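Local coordinates for protein Ufm1-specific protease (Caenorhabditis elegans, PDB 5EJJ) that is a thiol protease that recognises the ubiquitin-like modifier Ufm1 and hydrolyses the peptide bond at its C-terminal glycine, releasing it from target proteins, at residues R476-F484 against T501-D509. Residues are numbered along the deposited sequence; the frame is centred on the assembly and turned at random.
Sequences RVRELARHF and TILGVDFND
Packing of a helix across one face of a beta-sheet, here within the peptidase C78 domain, is exemplified where Val477, Leu480, Ala481 and Phe484 of helix 477-484 meet Ile502, Val505 and Phe507 of strand 501-507. The axes of these two segments approach to 8.4 Å, their N-to-C directions 124° apart, and the union is mostly apolar, with the Arg478 guanidinium at its rim and two backbone carbonyls against Phe484. At the centre, Val505 divides its branches: CG1 lies 3.8 Å from Val477 CG2 and also meets Leu480 CD2, whereas CG2 rests against Ala481 CB, where the CA atoms of Ala481 and Val505 are 6.5 Å apart, consistent with the small side chain of Ala481. Near the C-terminal end of the strand, Phe507 has CG anti to its own backbone nitrogen (chi1 176°), which brings the ring against Val477 and Arg478 in the first turn of the helix. Val477 CG1 sits over the middle of one face, 3.8 Å from the centroid of the Phe507 ring, in a CH-pi contact. Arg478 NH1 lies at the edge of the same ring, near its plane and beside Phe507 CZ and CE2, rather than over the face; the guanidinium and ring planes are 74° apart. With an alanine at this position, Val477 CG1 would probably lose its aromatic partner and the Arg478 guanidinium would be freer to turn. At the C-terminal end of the helix, Phe484 lays its ring against Gly504, which has no side chain and whose CA is 3.5 Å from Phe484 CE2. Leu503 O lies over one face of that ring and Ile502 O at its edge, while Ile502 CG2 touches Phe484 CZ. Strand 499-507, paired with strands 491-494, 514-519 and 371-374, carries the helix on one face of the sheet; Phe484 also touches Val491 of strand 491-494, and Leu480 reaches Phe516 of strand 514-519.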
loop_
_atom_site.group_PDB
_atom_site.type_symbol
_atom_site.label_atom_id
_atom_site.label_comp_id
_atom_site.label_asym_id
_atom_site.label_seq_id
_atom_site.Cartn_x
_atom_site.Cartn_y
_atom_site.Cartn_z
ATOM N N ARG A 476 -29.266 8.425 10.905
ATOM C CA ARG A 476 -27.976 8.757 11.463
ATOM C C ARG A 476 -26.882 8.441 10.438
ATOM O O ARG A 476 -25.690 8.622 10.704
ATOM C CB ARG A 476 -27.779 7.991 12.774
ATOM C CG ARG A 476 -27.391 8.874 13.946
ATOM C CD ARG A 476 -28.500 9.094 14.969
ATOM N NE ARG A 476 -28.117 10.195 15.852
ATOM C CZ ARG A 476 -27.228 10.098 16.841
ATOM N NH1 ARG A 476 -26.639 8.938 17.101
ATOM N NH2 ARG A 476 -26.926 11.163 17.581
ATOM N N VAL A 477 -27.310 7.992 9.257
ATOM C CA VAL A 477 -26.397 7.601 8.177
ATOM C C VAL A 477 -25.555 8.773 7.680
ATOM O O VAL A 477 -24.485 8.578 7.122
ATOM C CB VAL A 477 -27.163 6.978 6.982
ATOM C CG1 VAL A 477 -27.557 8.049 5.981
ATOM C CG2 VAL A 477 -26.337 5.907 6.309
ATOM N N ARG A 478 -26.049 9.987 7.899
ATOM C CA ARG A 478 -25.334 11.207 7.548
ATOM C C ARG A 478 -23.998 11.301 8.300
ATOM O O ARG A 478 -22.943 11.417 7.682
ATOM C CB ARG A 478 -26.221 12.427 7.855
ATOM C CG ARG A 478 -26.351 13.450 6.712
ATOM C CD ARG A 478 -27.652 14.274 6.792
ATOM N NE ARG A 478 -28.842 13.468 6.502
ATOM C CZ ARG A 478 -29.264 13.165 5.276
ATOM N NH1 ARG A 478 -28.594 13.605 4.219
ATOM N NH2 ARG A 478 -30.354 12.422 5.106
ATOM N N GLU A 479 -24.052 11.238 9.630
ATOM C CA GLU A 479 -22.857 11.304 10.483
ATOM C C GLU A 479 -22.015 10.014 10.462
ATOM O O GLU A 479 -20.844 10.014 10.871
ATOM C CB GLU A 479 -23.257 11.653 11.917
ATOM C CG GLU A 479 -24.480 10.886 12.414
ATOM C CD GLU A 479 -25.220 11.594 13.548
ATOM O OE1 GLU A 479 -24.573 11.927 14.573
ATOM O OE2 GLU A 479 -26.452 11.816 13.407
ATOM N N LEU A 480 -22.623 8.925 9.987
ATOM C CA LEU A 480 -21.926 7.658 9.759
ATOM C C LEU A 480 -21.114 7.683 8.451
ATOM O O LEU A 480 -20.019 7.108 8.376
ATOM C CB LEU A 480 -22.918 6.488 9.752
ATOM C CG LEU A 480 -22.315 5.083 9.883
ATOM C CD1 LEU A 480 -21.661 4.897 11.248
ATOM C CD2 LEU A 480 -23.339 3.985 9.628
ATOM N N ALA A 481 -21.658 8.340 7.425
ATOM C CA ALA A 481 -20.914 8.616 6.192
ATOM C C ALA A 481 -19.780 9.594 6.490
ATOM O O ALA A 481 -18.642 9.396 6.071
ATOM C CB ALA A 481 -21.832 9.187 5.128
ATOM N N ARG A 482 -20.110 10.647 7.228
ATOM C CA ARG A 482 -19.137 11.635 7.658
ATOM C C ARG A 482 -17.964 10.976 8.374
ATOM O O ARG A 482 -16.827 11.435 8.263
ATOM C CB ARG A 482 -19.802 12.645 8.589
ATOM C CG ARG A 482 -18.866 13.715 9.100
ATOM C CD ARG A 482 -19.066 15.010 8.343
ATOM N NE ARG A 482 -17.896 15.882 8.443
ATOM C CZ ARG A 482 -16.979 16.016 7.488
ATOM N NH1 ARG A 482 -17.092 15.341 6.345
ATOM N NH2 ARG A 482 -15.950 16.832 7.676
ATOM N N HIS A 483 -18.241 9.905 9.118
ATOM C CA HIS A 483 -17.184 9.179 9.821
ATOM C C HIS A 483 -16.213 8.593 8.826
ATOM O O HIS A 483 -15.028 8.938 8.829
ATOM C CB HIS A 483 -17.743 8.045 10.691
ATOM C CG HIS A 483 -16.697 7.084 11.176
ATOM N ND1 HIS A 483 -15.740 7.427 12.113
ATOM C CD2 HIS A 483 -16.452 5.793 10.844
ATOM C CE1 HIS A 483 -14.953 6.389 12.332
ATOM N NE2 HIS A 483 -15.366 5.383 11.578
ATOM N N PHE A 484 -16.730 7.704 7.981
ATOM C CA PHE A 484 -15.928 7.027 6.962
ATOM C C PHE A 484 -15.099 7.964 6.064
ATOM O O PHE A 484 -14.011 7.602 5.630
ATOM C CB PHE A 484 -16.824 6.151 6.100
ATOM C CG PHE A 484 -17.279 4.898 6.774
ATOM C CD1 PHE A 484 -16.379 4.068 7.405
ATOM C CD2 PHE A 484 -18.613 4.535 6.756
ATOM C CE1 PHE A 484 -16.806 2.899 8.015
ATOM C CE2 PHE A 484 -19.043 3.370 7.358
ATOM C CZ PHE A 484 -18.142 2.555 7.984
ATOM N N THR A 501 -19.517 -5.572 12.090
ATOM C CA THR A 501 -18.655 -4.461 11.702
ATOM C C THR A 501 -19.215 -3.779 10.455
ATOM O O THR A 501 -19.607 -4.450 9.500
ATOM C CB THR A 501 -17.217 -4.912 11.435
ATOM O OG1 THR A 501 -16.876 -6.000 12.307
ATOM C CG2 THR A 501 -16.265 -3.758 11.674
ATOM N N ILE A 502 -19.279 -2.449 10.476
ATOM C CA ILE A 502 -19.748 -1.693 9.314
ATOM C C ILE A 502 -18.586 -1.053 8.539
ATOM O O ILE A 502 -17.841 -0.222 9.065
ATOM C CB ILE A 502 -20.786 -0.617 9.702
ATOM C CG1 ILE A 502 -22.079 -1.273 10.184
ATOM C CG2 ILE A 502 -21.092 0.295 8.518
ATOM C CD1 ILE A 502 -23.140 -0.272 10.633
ATOM N N LEU A 503 -18.446 -1.453 7.280
ATOM C CA LEU A 503 -17.346 -1.011 6.432
ATOM C C LEU A 503 -17.701 0.172 5.539
ATOM O O LEU A 503 -16.820 0.892 5.076
ATOM C CB LEU A 503 -16.854 -2.176 5.579
ATOM C CG LEU A 503 -16.284 -3.300 6.436
ATOM C CD1 LEU A 503 -15.884 -4.470 5.575
ATOM C CD2 LEU A 503 -15.112 -2.782 7.231
ATOM N N GLY A 504 -18.986 0.375 5.289
ATOM C CA GLY A 504 -19.397 1.481 4.450
ATOM C C GLY A 504 -20.894 1.616 4.289
ATOM O O GLY A 504 -21.669 0.754 4.706
ATOM N N VAL A 505 -21.294 2.718 3.672
ATOM C CA VAL A 505 -22.694 3.001 3.426
ATOM C C VAL A 505 -22.980 3.215 1.914
ATOM O O VAL A 505 -22.060 3.433 1.125
ATOM C CB VAL A 505 -23.148 4.192 4.293
ATOM C CG1 VAL A 505 -23.199 3.772 5.741
ATOM C CG2 VAL A 505 -22.195 5.350 4.146
ATOM N N ASP A 506 -24.247 3.105 1.516
ATOM C CA ASP A 506 -24.683 3.339 0.135
ATOM C C ASP A 506 -25.867 4.309 0.190
ATOM O O ASP A 506 -27.021 3.891 0.158
ATOM C CB ASP A 506 -25.109 2.015 -0.521
ATOM C CG ASP A 506 -25.059 2.055 -2.053
ATOM O OD1 ASP A 506 -25.052 0.961 -2.687
ATOM O OD2 ASP A 506 -25.022 3.176 -2.610
ATOM N N PHE A 507 -25.566 5.602 0.282
ATOM C CA PHE A 507 -26.561 6.621 0.618
ATOM C C PHE A 507 -26.965 7.531 -0.552
ATOM O O PHE A 507 -26.130 8.219 -1.142
ATOM C CB PHE A 507 -26.049 7.460 1.790
ATOM C CG PHE A 507 -26.944 8.601 2.158
ATOM C CD1 PHE A 507 -28.321 8.436 2.206
ATOM C CD2 PHE A 507 -26.409 9.838 2.487
ATOM C CE1 PHE A 507 -29.147 9.486 2.554
ATOM C CE2 PHE A 507 -27.229 10.894 2.843
ATOM C CZ PHE A 507 -28.597 10.720 2.874
ATOM N N ASN A 508 -28.266 7.545 -0.845
ATOM C CA ASN A 508 -28.864 8.332 -1.933
ATOM C C ASN A 508 -29.703 9.498 -1.370
ATOM O O ASN A 508 -30.882 9.318 -1.072
ATOM C CB ASN A 508 -29.738 7.390 -2.778
ATOM C CG ASN A 508 -30.305 8.045 -4.031
ATOM O OD1 ASN A 508 -30.712 9.207 -4.025
ATOM N ND2 ASN A 508 -30.354 7.276 -5.114
ATOM N N ASP A 509 -29.107 10.685 -1.239
ATOM C CA ASP A 509 -29.743 11.803 -0.520
ATOM C C ASP A 509 -31.068 12.301 -1.114
ATOM O O ASP A 509 -31.792 13.071 -0.473
ATOM C CB ASP A 509 -28.770 12.978 -0.332
ATOM C CG ASP A 509 -28.137 13.436 -1.641
ATOM O OD1 ASP A 509 -28.567 12.970 -2.722
ATOM O OD2 ASP A 509 -27.209 14.274 -1.588
#